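Local coordinates for N-acetylneuraminate epimerase (Escherichia coli, PDB 2UVK), which speeds the interconversion of the alpha and beta anomers of the sialic acid N-acetylneuraminate, converting the alpha form to the beta form, at residues V2-P7 with Y34-Q39; L320-E325 with T333-I338. One frame throughout, in Å; residues are numbered along the deposited sequence.

Contact 1: residues V2-P7 with Y34-Q39; sequences VLPETP and YKLDTQ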
# COMPACT_ATOMS: atom_id res chain seq x y z
N VAL B 2 7.46 23.88 31.39
CA VAL B 2 6.18 23.73 32.12
C VAL B 2 6.11 22.34 32.73
O VAL B 2 5.36 22.10 33.68
CB VAL B 2 4.92 23.94 31.22
CG1 VAL B 2 5.06 25.16 30.32
CG2 VAL B 2 4.61 22.68 30.40
N LEU B 3 6.83 21.40 32.13
CA LEU B 3 7.22 20.15 32.75
C LEU B 3 8.73 20.21 32.85
O LEU B 3 9.36 21.01 32.14
CB LEU B 3 6.80 18.96 31.89
CG LEU B 3 5.31 18.78 31.61
CD1 LEU B 3 5.09 17.58 30.68
CD2 LEU B 3 4.51 18.59 32.91
N PRO B 4 9.34 19.37 33.70
CA PRO B 4 10.79 19.32 33.70
C PRO B 4 11.32 19.02 32.28
O PRO B 4 10.62 18.40 31.47
CB PRO B 4 11.12 18.17 34.65
CG PRO B 4 9.89 17.91 35.41
CD PRO B 4 8.74 18.43 34.66
N GLU B 5 12.54 19.46 32.01
CA GLU B 5 13.17 19.21 30.72
C GLU B 5 13.20 17.73 30.44
O GLU B 5 13.43 16.92 31.34
CB GLU B 5 14.61 19.76 30.69
CG GLU B 5 14.74 21.27 30.94
CD GLU B 5 13.88 22.09 30.01
OE1 GLU B 5 14.12 22.03 28.80
OE2 GLU B 5 12.95 22.80 30.48
N THR B 6 13.00 17.33 29.19
CA THR B 6 13.09 15.92 28.87
C THR B 6 14.53 15.47 29.14
O THR B 6 15.45 16.28 29.03
CB THR B 6 12.68 15.61 27.43
OG1 THR B 6 13.42 16.44 26.54
CG2 THR B 6 11.18 15.90 27.24
N PRO B 7 14.73 14.20 29.55
CA PRO B 7 16.10 13.77 29.89
C PRO B 7 17.15 13.86 28.79
O PRO B 7 18.35 13.93 29.08
CB PRO B 7 15.91 12.33 30.38
CG PRO B 7 14.49 12.30 30.87
CD PRO B 7 13.75 13.15 29.87
N TYR B 34 9.95 7.34 28.84
CA TYR B 34 9.83 7.94 30.16
C TYR B 34 8.37 8.21 30.47
O TYR B 34 7.58 8.41 29.57
CB TYR B 34 10.59 9.25 30.23
CG TYR B 34 11.98 9.21 29.66
CD1 TYR B 34 13.06 8.86 30.44
CD2 TYR B 34 12.20 9.54 28.32
CE1 TYR B 34 14.35 8.83 29.89
CE2 TYR B 34 13.49 9.51 27.77
CZ TYR B 34 14.54 9.16 28.56
OH TYR B 34 15.83 9.14 27.99
N LYS B 35 8.04 8.24 31.76
CA LYS B 35 6.71 8.67 32.20
C LYS B 35 6.81 9.80 33.22
O LYS B 35 7.82 9.96 33.87
CB LYS B 35 5.92 7.51 32.78
CG LYS B 35 6.41 7.01 34.15
CD LYS B 35 5.56 5.83 34.54
CE LYS B 35 5.97 5.25 35.87
NZ LYS B 35 5.09 4.07 36.17
N LEU B 36 5.76 10.59 33.31
CA LEU B 36 5.70 11.65 34.32
C LEU B 36 4.28 11.76 34.86
O LEU B 36 3.31 11.77 34.12
CB LEU B 36 6.19 12.95 33.70
CG LEU B 36 6.24 14.17 34.61
CD1 LEU B 36 7.46 15.02 34.32
CD2 LEU B 36 4.94 14.99 34.45
N ASP B 37 4.17 11.82 36.18
CA ASP B 37 2.89 12.03 36.87
C ASP B 37 2.72 13.53 37.01
O ASP B 37 3.47 14.17 37.75
CB ASP B 37 2.95 11.34 38.23
CG ASP B 37 1.72 11.59 39.06
OD1 ASP B 37 0.76 12.22 38.57
OD2 ASP B 37 1.71 11.11 40.22
N THR B 38 1.77 14.11 36.29
CA THR B 38 1.64 15.57 36.25
C THR B 38 1.13 16.13 37.58
O THR B 38 1.25 17.32 37.83
CB THR B 38 0.68 16.04 35.15
OG1 THR B 38 -0.61 15.45 35.35
CG2 THR B 38 1.22 15.69 33.73
N GLN B 39 0.55 15.26 38.41
CA GLN B 39 -0.03 15.68 39.70
C GLN B 39 0.92 15.54 40.88
O GLN B 39 0.53 15.84 42.02
CB GLN B 39 -1.31 14.89 39.98
CG GLN B 39 -2.53 15.46 39.28
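Pro7 lies over one face of the Tyr34 ring, where the N-terminal segment runs nearly antiparallel along strand 33-37 of the first blade in this Kelch beta-propeller. This is a CH-pi contact: Pro7 CG stands 3.8 Å from the centroid of the Tyr34 ring, 18° off its normal and displaced toward the rim. The closest ring atom is CE1, with Pro7 CG 3.6 Å from Tyr34 CE1, while Pro7 CB leans toward CE1 and CZ. An alanine in place of Tyr34 would probably leave CG and CB of Pro7 without their aromatic platform and the end of the segment less firmly seated.

Two residues on, Leu36 points the same way and forks between two partners. With CG anti to the backbone N (chi1 -178°), the fork of the side chain is carried to the side of Pro4 and Leu3. Trp45 packs against Leu36 as well. The contact is apolar throughout; Thr38, at the edge of it, bonds through OG1 to Asp20 O. Leu36 and Pro4 meet tip to tip, Leu36 CD1 lying 3.7 Å from Pro4 CD, and the other methyl, Leu36 CD2, sits 3.9 Å from Leu3 CD2.

Contact 2: residues L320-E325 with T333-I338; sequences LIIGGE and TDSVLI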
# COMPACT_ATOMS: atom_id res chain seq x y z
N LEU B 320 -0.53 20.66 25.40
CA LEU B 320 0.78 20.45 25.99
C LEU B 320 1.73 20.04 24.85
O LEU B 320 1.46 19.04 24.18
CB LEU B 320 0.70 19.34 27.03
CG LEU B 320 1.99 18.82 27.67
CD1 LEU B 320 2.81 19.96 28.24
CD2 LEU B 320 1.70 17.72 28.69
N ILE B 321 2.79 20.81 24.64
CA ILE B 321 3.80 20.51 23.60
C ILE B 321 5.08 20.10 24.30
O ILE B 321 5.55 20.81 25.18
CB ILE B 321 4.08 21.77 22.74
CG1 ILE B 321 2.86 22.12 21.89
CG2 ILE B 321 5.39 21.61 21.90
CD1 ILE B 321 2.95 23.46 21.22
N ILE B 322 5.64 18.97 23.90
CA ILE B 322 6.83 18.46 24.56
C ILE B 322 7.90 18.21 23.49
O ILE B 322 7.68 17.46 22.54
CB ILE B 322 6.57 17.14 25.32
CG1 ILE B 322 5.37 17.28 26.29
CG2 ILE B 322 7.82 16.73 26.09
CD1 ILE B 322 5.03 15.99 27.02
N GLY B 323 9.04 18.84 23.68
CA GLY B 323 10.19 18.67 22.76
C GLY B 323 9.94 19.25 21.38
O GLY B 323 9.18 20.19 21.20
N GLY B 324 10.60 18.67 20.41
CA GLY B 324 10.57 19.14 19.05
C GLY B 324 11.94 19.52 18.52
O GLY B 324 12.94 19.29 19.17
N GLU B 325 11.93 20.12 17.35
CA GLU B 325 13.10 20.56 16.60
C GLU B 325 12.91 22.04 16.28
O GLU B 325 11.79 22.48 15.98
CB GLU B 325 13.15 19.73 15.32
CG GLU B 325 14.32 19.92 14.38
CD GLU B 325 14.06 19.19 13.09
OE1 GLU B 325 13.86 17.97 13.13
OE2 GLU B 325 14.02 19.85 12.03
N THR B 333 14.41 20.19 24.65
CA THR B 333 13.99 19.41 25.81
C THR B 333 12.81 20.02 26.57
O THR B 333 12.26 19.39 27.48
CB THR B 333 15.15 19.31 26.83
OG1 THR B 333 15.55 20.62 27.23
CG2 THR B 333 16.36 18.56 26.24
N ASP B 334 12.43 21.24 26.21
CA ASP B 334 11.43 21.99 26.99
C ASP B 334 10.01 21.73 26.51
O ASP B 334 9.79 21.16 25.44
CB ASP B 334 11.72 23.49 26.97
CG ASP B 334 11.68 24.07 25.59
OD1 ASP B 334 12.16 23.41 24.65
OD2 ASP B 334 11.19 25.20 25.43
N SER B 335 9.05 22.15 27.33
CA SER B 335 7.63 21.97 27.06
C SER B 335 6.91 23.30 27.13
O SER B 335 7.35 24.21 27.83
CB SER B 335 7.01 21.01 28.08
OG SER B 335 7.47 19.69 27.86
N VAL B 336 5.82 23.39 26.38
CA VAL B 336 5.00 24.60 26.29
C VAL B 336 3.56 24.19 26.58
O VAL B 336 3.13 23.08 26.23
CB VAL B 336 5.08 25.21 24.85
CG1 VAL B 336 4.45 26.61 24.79
CG2 VAL B 336 6.53 25.23 24.37
N LEU B 337 2.81 25.09 27.21
CA LEU B 337 1.39 24.90 27.41
C LEU B 337 0.65 26.05 26.72
O LEU B 337 0.94 27.23 26.97
CB LEU B 337 1.06 24.85 28.90
CG LEU B 337 -0.29 24.23 29.26
CD1 LEU B 337 -0.43 22.76 28.85
CD2 LEU B 337 -0.48 24.38 30.77
N ILE B 338 -0.28 25.71 25.83
CA ILE B 338 -1.10 26.70 25.15
C ILE B 338 -2.53 26.52 25.64
O ILE B 338 -3.14 25.48 25.46
CB ILE B 338 -1.02 26.58 23.61
CG1 ILE B 338 0.45 26.61 23.15
CG2 ILE B 338 -1.76 27.73 22.93
CD1 ILE B 338 0.67 26.38 21.67
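Ile321 and Val336 face each other as a hydrogen-bonded antiparallel pair in the buried, well-packed part of the contact, joined by two backbone bonds, one in each direction. Ile321 N donates to Val336 O at 2.8 Å, and Val336 N returns a bond of 2.9 Å to Ile321 O. Each of these oxygens also takes a CA-H contact: Ser335 CA comes within 3.0 Å of Ile321 O, and Leu320 CA approaches Val336 O. On the sheet face shared by Ile321 and Val336, their CB atoms are 4.2 Å apart. The Ile321 chain, extended at chi2 (169°), brings CD1 to 3.7 Å from Ile338 CD1, the two side chains crossing at a slant.

On the face of Leu320, Ile322, Ser335 and Leu337, the buried Ile322 packs against Val22 and Ile24 of strand 21-25, whereas Leu337 is partly exposed and meets Leu320 through CD1, 4.0 Å from Leu320 CB.

Toward Thr333 and Asp334, both partly exposed, the pairing thins to one backbone bond, Gly323 N to Asp334 O at 3.0 Å. Arg307 ties this end together, with a salt bridge to Asp334 OD2 and a hydrogen bond to Gly323 O. Gly323 turns the chain at positive phi, and at the backbone angles of Gly324 a CB would run into the carbonyl oxygen of Gly323. An apolar strand running into a glycine doublet, paired with the next strand of the blade, is the hallmark of a Kelch repeat.

In the fold
From the N terminus, contact 1 comes first: residues 34-39 come back to residues 2-7 after the chain has laid down strands 14-18 and 21-25 of the first blade. Contact 2 opens only near the C terminus, where a connection of only seven residues, 326-332, joins two neighbouring strands of the last blade. The two are in series, neither nested nor crossed, yet their centres lie about 11 Å apart. Glu5 OE1 bonds to Thr333 OG1 and Thr6 N to Thr333 O, while Leu3 packs on Leu320 and Ile322. The N-terminal segment thus bridges the first and last blades where the propeller ring closes.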